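Local coordinates for amino acid ABC transporter, periplasmic amino acid-binding protein (Brucella ovis, PDB 4Z9N) that probably acts as the periplasmic solute-binding component of an amino acid ABC transporter and holds glutathione in its pocket, at residues 141-146 against 181-186; 112-117 against 148-153; 187-192 against 306-311; 30-35 against 298-303; 171-176 against 199-204. All coordinates share one frame; numbering follows the deposited sequence.

Contact 1. Residues 141-146 against 181-186. With GSH (glutathione), chain U.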
# COMPACT_ATOMS: atom_id res chain seq x y z
N THR D 141 16.87 -14.30 7.12
CA THR D 141 15.95 -13.92 6.04
C THR D 141 14.57 -14.56 6.16
O THR D 141 14.40 -15.61 6.79
CB THR D 141 16.51 -14.32 4.65
OG1 THR D 141 16.66 -15.75 4.58
CG2 THR D 141 17.85 -13.65 4.39
N THR D 142 13.58 -13.93 5.54
CA THR D 142 12.28 -14.59 5.35
C THR D 142 12.48 -15.88 4.55
O THR D 142 11.81 -16.89 4.77
CB THR D 142 11.31 -13.68 4.59
OG1 THR D 142 11.97 -13.20 3.41
CG2 THR D 142 10.87 -12.49 5.44
N THR D 143 13.40 -15.81 3.60
CA THR D 143 13.72 -16.89 2.67
C THR D 143 13.91 -18.23 3.37
O THR D 143 13.35 -19.24 2.96
CB THR D 143 15.00 -16.54 1.90
OG1 THR D 143 14.92 -15.17 1.50
CG2 THR D 143 15.16 -17.40 0.65
N GLU D 144 14.72 -18.22 4.43
CA GLU D 144 15.04 -19.45 5.13
C GLU D 144 13.79 -20.08 5.75
O GLU D 144 13.60 -21.30 5.70
CB GLU D 144 16.10 -19.18 6.21
CG GLU D 144 16.47 -20.40 7.02
CD GLU D 144 17.37 -20.09 8.21
OE1 GLU D 144 17.33 -18.95 8.73
OE2 GLU D 144 18.11 -21.00 8.64
N LEU D 145 12.92 -19.24 6.32
CA LEU D 145 11.70 -19.75 6.95
C LEU D 145 10.70 -20.27 5.91
O LEU D 145 10.07 -21.31 6.11
CB LEU D 145 11.04 -18.66 7.81
CG LEU D 145 11.96 -18.00 8.85
CD1 LEU D 145 11.24 -16.89 9.63
CD2 LEU D 145 12.53 -19.05 9.80
N ASN D 146 10.54 -19.52 4.82
CA ASN D 146 9.58 -19.93 3.79
C ASN D 146 9.99 -21.26 3.15
O ASN D 146 9.12 -22.06 2.80
CB ASN D 146 9.45 -18.90 2.67
CG ASN D 146 8.91 -17.57 3.15
OD1 ASN D 146 8.11 -17.50 4.08
ND2 ASN D 146 9.35 -16.50 2.50
N TYR D 181 19.70 -22.67 -5.39
CA TYR D 181 19.84 -21.40 -4.69
C TYR D 181 18.43 -20.88 -4.45
O TYR D 181 17.60 -20.92 -5.38
CB TYR D 181 20.65 -20.41 -5.54
CG TYR D 181 21.24 -19.21 -4.83
CD1 TYR D 181 20.42 -18.24 -4.24
CD2 TYR D 181 22.62 -19.02 -4.78
CE1 TYR D 181 20.98 -17.13 -3.60
CE2 TYR D 181 23.18 -17.92 -4.15
CZ TYR D 181 22.36 -16.97 -3.56
OH TYR D 181 22.92 -15.88 -2.93
N THR D 182 18.12 -20.41 -3.25
CA THR D 182 16.82 -19.78 -3.07
C THR D 182 16.97 -18.37 -2.50
O THR D 182 17.79 -18.12 -1.61
CB THR D 182 15.86 -20.61 -2.16
OG1 THR D 182 14.56 -20.02 -2.18
CG2 THR D 182 16.35 -20.68 -0.70
N THR D 183 16.19 -17.45 -3.07
CA THR D 183 16.03 -16.10 -2.55
C THR D 183 14.91 -15.43 -3.35
O THR D 183 14.19 -16.11 -4.10
CB THR D 183 17.35 -15.26 -2.63
OG1 THR D 183 17.11 -13.95 -2.08
CG2 THR D 183 17.84 -15.11 -4.05
N ASP D 184 14.73 -14.13 -3.19
CA ASP D 184 13.71 -13.40 -3.95
C ASP D 184 14.00 -13.50 -5.43
O ASP D 184 15.16 -13.54 -5.84
CB ASP D 184 13.66 -11.95 -3.51
CG ASP D 184 13.35 -11.83 -2.04
OD1 ASP D 184 12.49 -12.61 -1.59
OD2 ASP D 184 13.99 -11.01 -1.34
N GLN D 185 12.95 -13.55 -6.25
CA GLN D 185 13.18 -13.82 -7.66
C GLN D 185 14.04 -12.75 -8.32
O GLN D 185 14.96 -13.07 -9.10
CB GLN D 185 11.85 -13.96 -8.39
CG GLN D 185 12.02 -14.22 -9.86
CD GLN D 185 10.70 -14.16 -10.59
OE1 GLN D 185 9.88 -15.07 -10.49
NE2 GLN D 185 10.45 -13.05 -11.26
N SER D 186 13.80 -11.48 -7.98
CA SER D 186 14.59 -10.40 -8.59
C SER D 186 16.04 -10.52 -8.17
O SER D 186 16.94 -10.14 -8.90
CB SER D 186 14.05 -9.01 -8.23
OG SER D 186 14.15 -8.76 -6.83
N1 GSH U . 13.72 -10.16 1.13
CA1 GSH U . 14.29 -11.18 2.02
C1 GSH U . 14.26 -10.64 3.45
O11 GSH U . 14.56 -11.42 4.40
O12 GSH U . 13.94 -9.44 3.69
CB1 GSH U . 15.75 -11.51 1.66
CG1 GSH U . 16.59 -10.23 1.78
CD1 GSH U . 18.07 -10.61 1.68
OE1 GSH U . 18.85 -10.32 2.53
N2 GSH U . 18.50 -11.32 0.50
CA2 GSH U . 19.90 -11.70 0.42
C2 GSH U . 20.83 -10.48 0.40
O2 GSH U . 20.48 -9.38 0.12
CB2 GSH U . 20.13 -12.67 -0.74
SG2 GSH U . 19.96 -11.86 -2.36
N3 GSH U . 22.21 -10.71 0.80
CA3 GSH U . 23.14 -9.62 0.81
C3 GSH U . 23.83 -9.59 2.17
O31 GSH U . 24.86 -8.87 2.31
O32 GSH U . 23.38 -10.27 3.14
O HOH W 1 12.71 -14.82 -0.07
O HOH W 2 17.48 -14.41 0.65

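Contact 2. Residues 112-117 against 148-153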
# COMPACT_ATOMS: atom_id res chain seq x y z
N GLN D 112 9.50 -15.38 -3.42
CA GLN D 112 10.66 -16.29 -3.34
C GLN D 112 10.64 -17.36 -4.42
O GLN D 112 9.58 -17.93 -4.72
CB GLN D 112 10.69 -16.95 -1.96
CG GLN D 112 11.80 -17.96 -1.76
CD GLN D 112 11.92 -18.37 -0.30
OE1 GLN D 112 11.32 -17.73 0.58
NE2 GLN D 112 12.68 -19.43 -0.02
N GLY D 113 11.81 -17.63 -5.00
CA GLY D 113 11.93 -18.66 -6.01
C GLY D 113 13.19 -19.49 -5.83
O GLY D 113 13.92 -19.33 -4.84
N PHE D 114 13.41 -20.40 -6.78
CA PHE D 114 14.55 -21.32 -6.77
C PHE D 114 15.30 -21.29 -8.09
O PHE D 114 14.69 -21.20 -9.15
CB PHE D 114 14.08 -22.76 -6.50
CG PHE D 114 13.45 -22.95 -5.17
CD1 PHE D 114 12.09 -22.72 -4.99
CD2 PHE D 114 14.22 -23.32 -4.08
CE1 PHE D 114 11.51 -22.88 -3.75
CE2 PHE D 114 13.65 -23.48 -2.83
CZ PHE D 114 12.29 -23.26 -2.67
N MET D 115 16.62 -21.37 -8.02
CA MET D 115 17.45 -21.39 -9.23
C MET D 115 18.34 -22.63 -9.25
O MET D 115 18.88 -23.02 -8.21
CB MET D 115 18.29 -20.12 -9.31
CG MET D 115 19.11 -19.97 -10.59
SD MET D 115 19.77 -18.29 -10.75
CE MET D 115 20.95 -18.25 -9.40
N ILE D 116 18.49 -23.23 -10.43
CA ILE D 116 19.37 -24.39 -10.61
C ILE D 116 20.27 -24.18 -11.81
O ILE D 116 19.99 -23.36 -12.69
CB ILE D 116 18.59 -25.70 -10.79
CG1 ILE D 116 17.66 -25.59 -12.00
CG2 ILE D 116 17.82 -26.07 -9.52
CD1 ILE D 116 17.21 -26.91 -12.56
N ASN D 117 21.35 -24.96 -11.86
CA ASN D 117 22.15 -25.05 -13.06
C ASN D 117 21.53 -26.14 -13.91
O ASN D 117 21.64 -27.33 -13.59
CB ASN D 117 23.61 -25.36 -12.73
CG ASN D 117 24.50 -25.36 -13.96
OD1 ASN D 117 24.14 -25.92 -14.99
ND2 ASN D 117 25.64 -24.69 -13.86
N ALA D 148 11.62 -23.80 4.48
CA ALA D 148 11.24 -24.87 5.40
C ALA D 148 9.75 -25.15 5.25
O ALA D 148 9.33 -26.32 5.14
CB ALA D 148 11.60 -24.50 6.83
N ASP D 149 8.93 -24.09 5.24
CA ASP D 149 7.48 -24.25 5.12
C ASP D 149 7.11 -25.02 3.86
O ASP D 149 6.25 -25.92 3.88
CB ASP D 149 6.77 -22.89 5.06
CG ASP D 149 6.76 -22.15 6.38
OD1 ASP D 149 7.03 -22.75 7.44
OD2 ASP D 149 6.47 -20.93 6.34
N TYR D 150 7.73 -24.63 2.75
CA TYR D 150 7.39 -25.18 1.44
C TYR D 150 7.74 -26.67 1.35
O TYR D 150 6.99 -27.47 0.80
CB TYR D 150 8.10 -24.38 0.35
CG TYR D 150 7.80 -24.80 -1.07
CD1 TYR D 150 6.56 -24.54 -1.64
CD2 TYR D 150 8.77 -25.40 -1.86
CE1 TYR D 150 6.28 -24.91 -2.95
CE2 TYR D 150 8.51 -25.76 -3.18
CZ TYR D 150 7.26 -25.51 -3.72
OH TYR D 150 7.00 -25.87 -5.02
N PHE D 151 8.89 -27.04 1.90
CA PHE D 151 9.32 -28.43 1.83
C PHE D 151 8.50 -29.30 2.76
O PHE D 151 8.19 -30.44 2.41
CB PHE D 151 10.82 -28.54 2.14
CG PHE D 151 11.68 -28.34 0.94
CD1 PHE D 151 11.71 -27.12 0.28
CD2 PHE D 151 12.44 -29.39 0.44
CE1 PHE D 151 12.49 -26.95 -0.86
CE2 PHE D 151 13.21 -29.23 -0.69
CZ PHE D 151 13.24 -28.01 -1.34
N ARG D 152 8.13 -28.77 3.93
CA ARG D 152 7.27 -29.49 4.86
C ARG D 152 5.91 -29.75 4.22
O ARG D 152 5.40 -30.88 4.22
CB ARG D 152 7.07 -28.71 6.16
CG ARG D 152 6.05 -29.36 7.09
CD ARG D 152 5.89 -28.62 8.43
NE ARG D 152 6.05 -27.18 8.21
CZ ARG D 152 6.99 -26.42 8.77
NH1 ARG D 152 7.81 -26.92 9.67
NH2 ARG D 152 7.07 -25.12 8.47
N ALA D 153 5.33 -28.70 3.66
CA ALA D 153 3.98 -28.76 3.12
C ALA D 153 3.90 -29.75 1.97
O ALA D 153 2.91 -30.46 1.81
CB ALA D 153 3.52 -27.37 2.66

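Contact 3. Residues 187-192 against 306-311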
# COMPACT_ATOMS: atom_id res chain seq x y z
N SER D 187 16.26 -11.07 -6.98
CA SER D 187 17.61 -11.24 -6.48
C SER D 187 18.33 -12.37 -7.24
O SER D 187 19.54 -12.29 -7.48
CB SER D 187 17.59 -11.55 -4.98
OG SER D 187 17.03 -10.47 -4.25
N LEU D 188 17.58 -13.42 -7.57
CA LEU D 188 18.14 -14.52 -8.37
C LEU D 188 18.66 -14.02 -9.71
O LEU D 188 19.71 -14.48 -10.18
CB LEU D 188 17.09 -15.63 -8.56
CG LEU D 188 16.76 -16.44 -7.30
CD1 LEU D 188 15.57 -17.34 -7.54
CD2 LEU D 188 17.99 -17.25 -6.90
N TYR D 189 17.95 -13.07 -10.33
CA TYR D 189 18.45 -12.44 -11.56
C TYR D 189 19.81 -11.78 -11.32
O TYR D 189 20.71 -11.86 -12.16
CB TYR D 189 17.46 -11.39 -12.09
CG TYR D 189 16.30 -11.93 -12.90
CD1 TYR D 189 15.13 -12.37 -12.28
CD2 TYR D 189 16.36 -11.98 -14.29
CE1 TYR D 189 14.06 -12.85 -13.03
CE2 TYR D 189 15.30 -12.45 -15.04
CZ TYR D 189 14.16 -12.89 -14.41
OH TYR D 189 13.10 -13.36 -15.17
N GLY D 190 19.95 -11.11 -10.18
CA GLY D 190 21.19 -10.41 -9.87
C GLY D 190 22.33 -11.34 -9.51
O GLY D 190 23.47 -11.15 -9.97
N VAL D 191 22.04 -12.34 -8.69
CA VAL D 191 23.02 -13.35 -8.35
C VAL D 191 23.52 -14.06 -9.60
O VAL D 191 24.73 -14.25 -9.78
CB VAL D 191 22.45 -14.37 -7.36
CG1 VAL D 191 23.37 -15.58 -7.27
CG2 VAL D 191 22.26 -13.72 -5.99
N ARG D 192 22.59 -14.46 -10.46
CA ARG D 192 22.94 -15.20 -11.67
C ARG D 192 23.99 -14.47 -12.51
O ARG D 192 24.93 -15.08 -13.03
CB ARG D 192 21.68 -15.48 -12.51
CG ARG D 192 21.96 -16.21 -13.81
CD ARG D 192 20.68 -16.75 -14.45
NE ARG D 192 19.71 -15.70 -14.78
CZ ARG D 192 18.50 -15.93 -15.27
NH1 ARG D 192 18.10 -17.18 -15.47
NH2 ARG D 192 17.68 -14.93 -15.53
N LEU D 306 19.59 -7.44 -16.40
CA LEU D 306 18.66 -8.35 -15.73
C LEU D 306 17.42 -8.64 -16.58
O LEU D 306 16.93 -9.78 -16.60
CB LEU D 306 18.26 -7.79 -14.35
CG LEU D 306 19.35 -7.86 -13.27
CD1 LEU D 306 20.44 -6.80 -13.44
CD2 LEU D 306 18.72 -7.74 -11.89
N LYS D 307 16.89 -7.62 -17.25
CA LYS D 307 15.74 -7.79 -18.16
C LYS D 307 14.48 -8.32 -17.47
O LYS D 307 13.78 -9.17 -18.02
CB LYS D 307 16.10 -8.72 -19.32
CG LYS D 307 17.42 -8.43 -20.02
CD LYS D 307 17.38 -7.16 -20.83
CE LYS D 307 18.63 -7.04 -21.70
NZ LYS D 307 18.94 -5.62 -22.00
N ILE D 308 14.21 -7.84 -16.26
CA ILE D 308 12.99 -8.19 -15.54
C ILE D 308 11.78 -7.43 -16.09
O ILE D 308 11.84 -6.22 -16.29
CB ILE D 308 13.16 -7.92 -14.04
CG1 ILE D 308 14.35 -8.73 -13.49
CG2 ILE D 308 11.86 -8.18 -13.30
CD1 ILE D 308 14.58 -8.53 -11.97
N ALA D 309 10.67 -8.13 -16.33
CA ALA D 309 9.46 -7.45 -16.81
C ALA D 309 8.81 -6.72 -15.65
O ALA D 309 8.96 -7.13 -14.49
CB ALA D 309 8.50 -8.44 -17.43
N ARG D 310 8.08 -5.64 -15.94
CA ARG D 310 7.43 -4.86 -14.88
C ARG D 310 6.54 -5.75 -14.00
O ARG D 310 6.63 -5.72 -12.77
CB ARG D 310 6.60 -3.71 -15.47
CG ARG D 310 7.44 -2.51 -15.98
CD ARG D 310 8.18 -1.76 -14.87
NE ARG D 310 7.28 -0.97 -14.02
CZ ARG D 310 6.95 0.30 -14.23
NH1 ARG D 310 7.44 0.97 -15.28
NH2 ARG D 310 6.12 0.91 -13.40
N GLY D 311 5.69 -6.55 -14.64
CA GLY D 311 4.84 -7.48 -13.92
C GLY D 311 4.03 -6.83 -12.82
O GLY D 311 3.27 -5.90 -13.07
O HOH W 3 10.80 -10.95 -15.71

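Contact 4. Residues 30-35 against 298-303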
# COMPACT_ATOMS: atom_id res chain seq x y z
N LEU D 30 23.68 -7.16 -7.72
CA LEU D 30 23.61 -6.51 -9.02
C LEU D 30 22.18 -6.11 -9.34
O LEU D 30 21.27 -6.92 -9.19
CB LEU D 30 24.18 -7.41 -10.12
CG LEU D 30 25.69 -7.65 -10.07
CD1 LEU D 30 26.13 -8.73 -11.05
CD2 LEU D 30 26.45 -6.35 -10.34
N GLY D 31 22.00 -4.87 -9.77
CA GLY D 31 20.69 -4.38 -10.15
C GLY D 31 20.02 -3.63 -9.02
O GLY D 31 19.25 -2.71 -9.24
N PHE D 32 20.35 -4.01 -7.78
CA PHE D 32 19.70 -3.40 -6.64
C PHE D 32 20.61 -2.49 -5.84
O PHE D 32 20.23 -1.37 -5.53
CB PHE D 32 19.09 -4.49 -5.77
CG PHE D 32 17.76 -4.93 -6.28
CD1 PHE D 32 17.67 -5.82 -7.34
CD2 PHE D 32 16.60 -4.35 -5.80
CE1 PHE D 32 16.44 -6.19 -7.84
CE2 PHE D 32 15.36 -4.70 -6.31
CZ PHE D 32 15.28 -5.63 -7.34
N ALA D 33 21.81 -2.95 -5.51
CA ALA D 33 22.77 -2.10 -4.80
C ALA D 33 24.14 -2.72 -4.86
O ALA D 33 24.38 -3.78 -4.28
CB ALA D 33 22.36 -1.87 -3.36
N SER D 34 25.03 -2.06 -5.58
CA SER D 34 26.36 -2.59 -5.82
C SER D 34 27.36 -1.45 -5.97
O SER D 34 27.09 -0.49 -6.69
CB SER D 34 26.36 -3.48 -7.06
OG SER D 34 27.56 -4.20 -7.17
N PRO D 35 28.51 -1.56 -5.29
CA PRO D 35 29.58 -0.57 -5.42
C PRO D 35 30.59 -0.96 -6.49
O PRO D 35 30.86 -2.14 -6.66
CB PRO D 35 30.23 -0.59 -4.04
CG PRO D 35 30.10 -2.02 -3.61
CD PRO D 35 28.83 -2.56 -4.26
N ARG D 298 16.52 1.30 -15.95
CA ARG D 298 17.97 1.44 -16.05
C ARG D 298 18.69 0.43 -15.16
O ARG D 298 19.85 0.10 -15.40
CB ARG D 298 18.40 2.87 -15.68
CG ARG D 298 18.53 3.13 -14.18
CD ARG D 298 19.20 4.47 -13.90
NE ARG D 298 18.43 5.57 -14.46
CZ ARG D 298 17.66 6.39 -13.74
NH1 ARG D 298 17.60 6.27 -12.42
NH2 ARG D 298 16.99 7.36 -14.35
N ASN D 299 18.00 -0.05 -14.12
CA ASN D 299 18.65 -0.91 -13.14
C ASN D 299 18.30 -2.39 -13.30
O ASN D 299 19.18 -3.24 -13.18
CB ASN D 299 18.27 -0.47 -11.73
CG ASN D 299 18.92 0.83 -11.34
OD1 ASN D 299 20.15 0.92 -11.29
ND2 ASN D 299 18.11 1.84 -11.05
N ILE D 300 17.03 -2.70 -13.50
CA ILE D 300 16.60 -4.09 -13.44
C ILE D 300 15.71 -4.47 -14.62
O ILE D 300 15.44 -5.65 -14.84
CB ILE D 300 15.88 -4.41 -12.09
CG1 ILE D 300 14.60 -3.58 -11.91
CG2 ILE D 300 16.83 -4.20 -10.91
CD1 ILE D 300 13.84 -3.88 -10.61
N GLY D 301 15.27 -3.48 -15.39
CA GLY D 301 14.40 -3.75 -16.52
C GLY D 301 15.10 -3.99 -17.86
O GLY D 301 16.21 -4.52 -17.91
N SER D 302 14.46 -3.57 -18.94
CA SER D 302 15.00 -3.82 -20.28
C SER D 302 16.23 -2.97 -20.59
O SER D 302 16.96 -3.25 -21.54
CB SER D 302 13.90 -3.58 -21.33
OG SER D 302 13.42 -2.25 -21.26
N GLY D 303 16.46 -1.93 -19.79
CA GLY D 303 17.65 -1.11 -19.92
C GLY D 303 18.81 -1.59 -19.06
O GLY D 303 19.77 -0.86 -18.81

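Contact 5. Residues 171-176 against 199-204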
# COMPACT_ATOMS: atom_id res chain seq x y z
N ALA D 171 29.32 -18.75 -3.84
CA ALA D 171 30.44 -19.61 -4.21
C ALA D 171 30.07 -21.09 -4.07
O ALA D 171 30.44 -21.92 -4.90
CB ALA D 171 31.67 -19.28 -3.39
N ALA D 172 29.32 -21.41 -3.01
CA ALA D 172 28.94 -22.79 -2.73
C ALA D 172 27.95 -23.32 -3.77
O ALA D 172 27.97 -24.51 -4.11
CB ALA D 172 28.34 -22.89 -1.35
N TYR D 173 27.08 -22.44 -4.25
CA TYR D 173 26.14 -22.79 -5.31
C TYR D 173 26.86 -22.99 -6.65
O TYR D 173 26.65 -23.99 -7.33
CB TYR D 173 25.06 -21.72 -5.46
CG TYR D 173 24.18 -21.89 -6.68
CD1 TYR D 173 23.31 -22.98 -6.79
CD2 TYR D 173 24.21 -20.97 -7.72
CE1 TYR D 173 22.52 -23.14 -7.91
CE2 TYR D 173 23.41 -21.12 -8.83
CZ TYR D 173 22.57 -22.20 -8.93
OH TYR D 173 21.79 -22.34 -10.05
N ASP D 174 27.69 -22.02 -7.01
CA ASP D 174 28.35 -22.04 -8.31
C ASP D 174 29.32 -23.21 -8.43
O ASP D 174 29.47 -23.81 -9.50
CB ASP D 174 29.08 -20.72 -8.56
CG ASP D 174 29.19 -20.39 -10.04
OD1 ASP D 174 28.52 -21.09 -10.83
OD2 ASP D 174 29.92 -19.44 -10.39
N SER D 175 29.96 -23.54 -7.32
CA SER D 175 30.97 -24.61 -7.31
C SER D 175 30.30 -25.97 -7.42
O SER D 175 30.95 -26.97 -7.73
CB SER D 175 31.80 -24.54 -6.04
OG SER D 175 31.02 -24.94 -4.93
N GLY D 176 29.00 -26.01 -7.16
CA GLY D 176 28.25 -27.25 -7.23
C GLY D 176 28.11 -27.95 -5.89
O GLY D 176 27.51 -29.02 -5.80
N ASP D 199 24.37 -18.05 -18.19
CA ASP D 199 23.43 -18.68 -19.12
C ASP D 199 23.02 -20.11 -18.78
O ASP D 199 22.00 -20.60 -19.26
CB ASP D 199 24.00 -18.66 -20.55
CG ASP D 199 23.92 -17.28 -21.18
OD1 ASP D 199 23.23 -16.40 -20.62
OD2 ASP D 199 24.54 -17.08 -22.25
N ASP D 200 23.82 -20.80 -17.97
CA ASP D 200 23.49 -22.17 -17.61
C ASP D 200 22.46 -22.25 -16.48
O ASP D 200 22.05 -23.35 -16.09
CB ASP D 200 24.75 -22.93 -17.19
CG ASP D 200 25.79 -23.01 -18.31
OD1 ASP D 200 26.85 -23.61 -18.06
OD2 ASP D 200 25.54 -22.48 -19.41
N HIS D 201 22.05 -21.11 -15.94
CA HIS D 201 21.17 -21.10 -14.76
C HIS D 201 19.73 -20.72 -15.08
O HIS D 201 19.46 -19.74 -15.78
CB HIS D 201 21.75 -20.18 -13.69
CG HIS D 201 23.11 -20.61 -13.22
ND1 HIS D 201 23.28 -21.43 -12.12
CD2 HIS D 201 24.34 -20.38 -13.72
CE1 HIS D 201 24.57 -21.67 -11.96
NE2 HIS D 201 25.24 -21.04 -12.92
N VAL D 202 18.82 -21.52 -14.54
CA VAL D 202 17.40 -21.37 -14.80
C VAL D 202 16.68 -21.04 -13.50
O VAL D 202 16.90 -21.70 -12.49
CB VAL D 202 16.82 -22.64 -15.43
CG1 VAL D 202 15.30 -22.53 -15.55
CG2 VAL D 202 17.44 -22.87 -16.80
N ILE D 203 15.83 -20.02 -13.53
CA ILE D 203 14.93 -19.75 -12.41
C ILE D 203 13.66 -20.55 -12.65
O ILE D 203 12.99 -20.38 -13.68
CB ILE D 203 14.64 -18.26 -12.27
CG1 ILE D 203 15.94 -17.48 -12.03
CG2 ILE D 203 13.61 -18.01 -11.17
CD1 ILE D 203 15.78 -15.96 -12.10
N LEU D 204 13.34 -21.44 -11.71
CA LEU D 204 12.20 -22.33 -11.87
C LEU D 204 10.91 -21.52 -11.74
O LEU D 204 10.94 -20.41 -11.20
CB LEU D 204 12.25 -23.48 -10.85
CG LEU D 204 13.49 -24.36 -10.96
CD1 LEU D 204 13.59 -25.36 -9.83
CD2 LEU D 204 13.51 -25.08 -12.30
O HOH W 4 28.09 -20.80 -13.33

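Contact 1. Residues 141-146 against 181-186
Buried packing of Thr143, in the first turn of helix 142-153, against Thr182 and Thr183, where the chain turns a corner after strand 180-182, makes up this contact, on the wall of the glutathione pocket. One methyl does the touching: Thr143 CG2 lies 3.5 Å from Thr182 O and 3.6 Å from Thr183 CA. The same carbon meets the Thr182 methyl, CG2 to CG2, at 3.7 Å, while Thr182 OG1 is engaged elsewhere, with Gly113 O. Because CG2 of Thr143 stands anti to the backbone N, its OG1 (chi1 -44°) faces the pocket and takes up two waters. One lies between Thr143 OG1 and Asp184 OD1, 2.7 Å from each; the other links Thr143 OG1 to Thr183 OG1. In this family 3 solute-binding fold the helix start and the turn after the strand hold the carboxylate and the amine on one alpha-carbon (CA1) of the ligand. Thr142 N gives a fairly straight bond (162°) to carboxylate oxygen O11 of glutathione, 2.9 Å away, and the helix N-terminus probably adds a favourable field. The amine N1 of glutathione donates to Asp184 OD2 at 2.6 Å. Just before the helix, at the N-cap, Thr141 OG1 accepts from Glu144 N.

Contact 2. Residues 112-117 against 148-153
Helix 142-153 packs on the mixed sheet of its alpha/beta lobe here, with Phe114 of strand 101-117 reaching across to Tyr150 and Phe151. The outer end of the Phe114 ring does the work. Its CE1 comes 4.2 Å from Tyr150 CD2, and its CZ comes 4.1 Å from Phe151 CE1. Toward Phe151 the approach is to the ring edge, Phe114 CZ lying near the Phe151 plane. The pairing with Tyr150 is neither a stack nor edge-to-face: the planes are 31° apart and the centroids of the Phe114 and Tyr150 rings are separated by 5.9 Å. Tyr150 has CG anti to its backbone N (chi1 -177°), which turns the ring toward the sheet. This is helix-on-sheet packing, and neighbouring strands contribute: Ile135 touches both phenylalanines and Thr182 flanks Phe114. On another face of the helix, Asp149 OD1 forms a salt bridge with Arg152 NH2 at 2.6 Å. Asp149 OD2 makes further salt bridges to Arg261 and Arg328 of the second subunit, where the helix meets the dimer partner.

Contact 3. Residues 187-192 against 306-311
Aromatic contact comes first: Ile308 CG1 sits over one face of the Tyr189 ring, 3.8 Å from the ring centroid and 10° off the normal, a clear CH-pi arrangement. CG1 of Ile308 is placed there by a first torsion of -59°, anti to the carbonyl carbon, and CD1 extends the coverage toward Tyr189 CD1, at 3.9 Å. Aliphatic contact follows at the root of the tyrosine, where Leu306 CD2 is 3.9 Å from Tyr189 CB and 4.0 Å from Gly190 N, against the backbone of helix 185-192. The polar contribution is slight. Leu306 O approaches Tyr189 CD2 obliquely at 3.2 Å, and a water that accepts from Ala309 N at 2.9 Å makes a weak, long link to Tyr189 OH. Ile203 of strand 201-203 also packs on Tyr189, so the ring is wedged between that strand and the loop after helix 292-299. With apolar groups supplying nearly all the direct touching, the loop is held to the helix chiefly by dispersion and shape, and the single water bridge fixes the phenol only loosely.

Contact 4. Residues 30-35 against 298-303
The loop Gly31-Phe32, which leads into the small hairpin of strands 34-35 and 41-42 near the glutathione pocket, rests on the C-terminal end of helix 292-299, at Asn299 and Ile300. Phe32 and Ala33 form a classic beta bulge opposite Leu29. Gly31 O lies beside the helix end, 3.5 Å from Asn299 CB and 3.3 Å from Ile300 CG2. Gly31 CA makes a CA-H...O contact of 3.6 Å with Asn299 O, bent to 129° at the hydrogen. That close backbone approach goes with a glycine whose phi is 96°. Beyond it, Ile300 lies obliquely against the outer part of the Phe32 ring, CG2 and CD1 on the same side of its plane: CG2 meets Phe32 CE1 at 3.7 Å, and CD1 meets Phe32 CZ at 4.0 Å. The Asn299 amide turns elsewhere, ND2 donating to Ile295 O and Asp47 OD1. The join is therefore made of carbon-to-oxygen and apolar touches, while conventional hydrogen bonds anchor each side separately: Gly31 to Phe44 through backbone, and Ile300 to Ile308 likewise.

Contact 5. Residues 171-176 against 199-204
His201, at the start of strand 201-203, reaches toward helix 166-174 and meets Tyr173 and Asp174 in its last turn. From CB, which points at the helix, the torsion that sets CG anti to the carbonyl carbon (chi1 -61°) carries the imidazole across the gap. CG lies 3.8 Å from Tyr173 OH and makes no closer approach. ND1 carries the main bond, a hydrogen bond of 2.7 Å to Tyr173 OH, in which either atom could be the donor; the hydroxyl lies in the ring plane, at the imidazole edge. CE1 runs alongside the tyrosine rim, 3.4 Å from Tyr173 CE2. The two rings meet rim to rim, their planes 51° apart, so neither covers the other's face. At the tip, NE2 forms a hydrogen bond with a water 2.9 Å away, the donor undecided, and this water too lies in the plane. That water donates to Asp174 OD1 at 2.6 Å, bridging a carboxylate whose other oxygen, OD2, accepts from Ala196 N. Both imidazole nitrogens are thus engaged, which fixes the ring's rotation. Tyr173 and His201 also both touch Met115 of strand 101-117, the antiparallel neighbour of strand 201-203 in the sheet. The helix itself ends in a Schellman motif at Gly176, whose N bonds back to Tyr173 O at 3.1 Å, and the whole is helix-to-sheet packing of the alpha/beta lobe.

Overall arrangement
Contacts 1, 2 and 5 all build on one mixed sheet. Contacts 1 and 2 share helix 142-153 and have centres about 8 Å apart; contact 5 is about 15 Å from each. Strand 101-117 bonds to strand 201-203, Ile116 O to Val202 N at 2.9 Å. Helix 185-192 links contact 1 to contact 3, where Leu188 packs against Thr183 and Tyr181. Contact 3 then joins contact 4, about 9 Å between centres, through Ile308 N to Ile300 O at 2.9 Å. Glutathione is held directly in contact 1 and touches Ser187 of contact 3, whereas the Phe114 side chain of contact 2 stays about 13 Å from it.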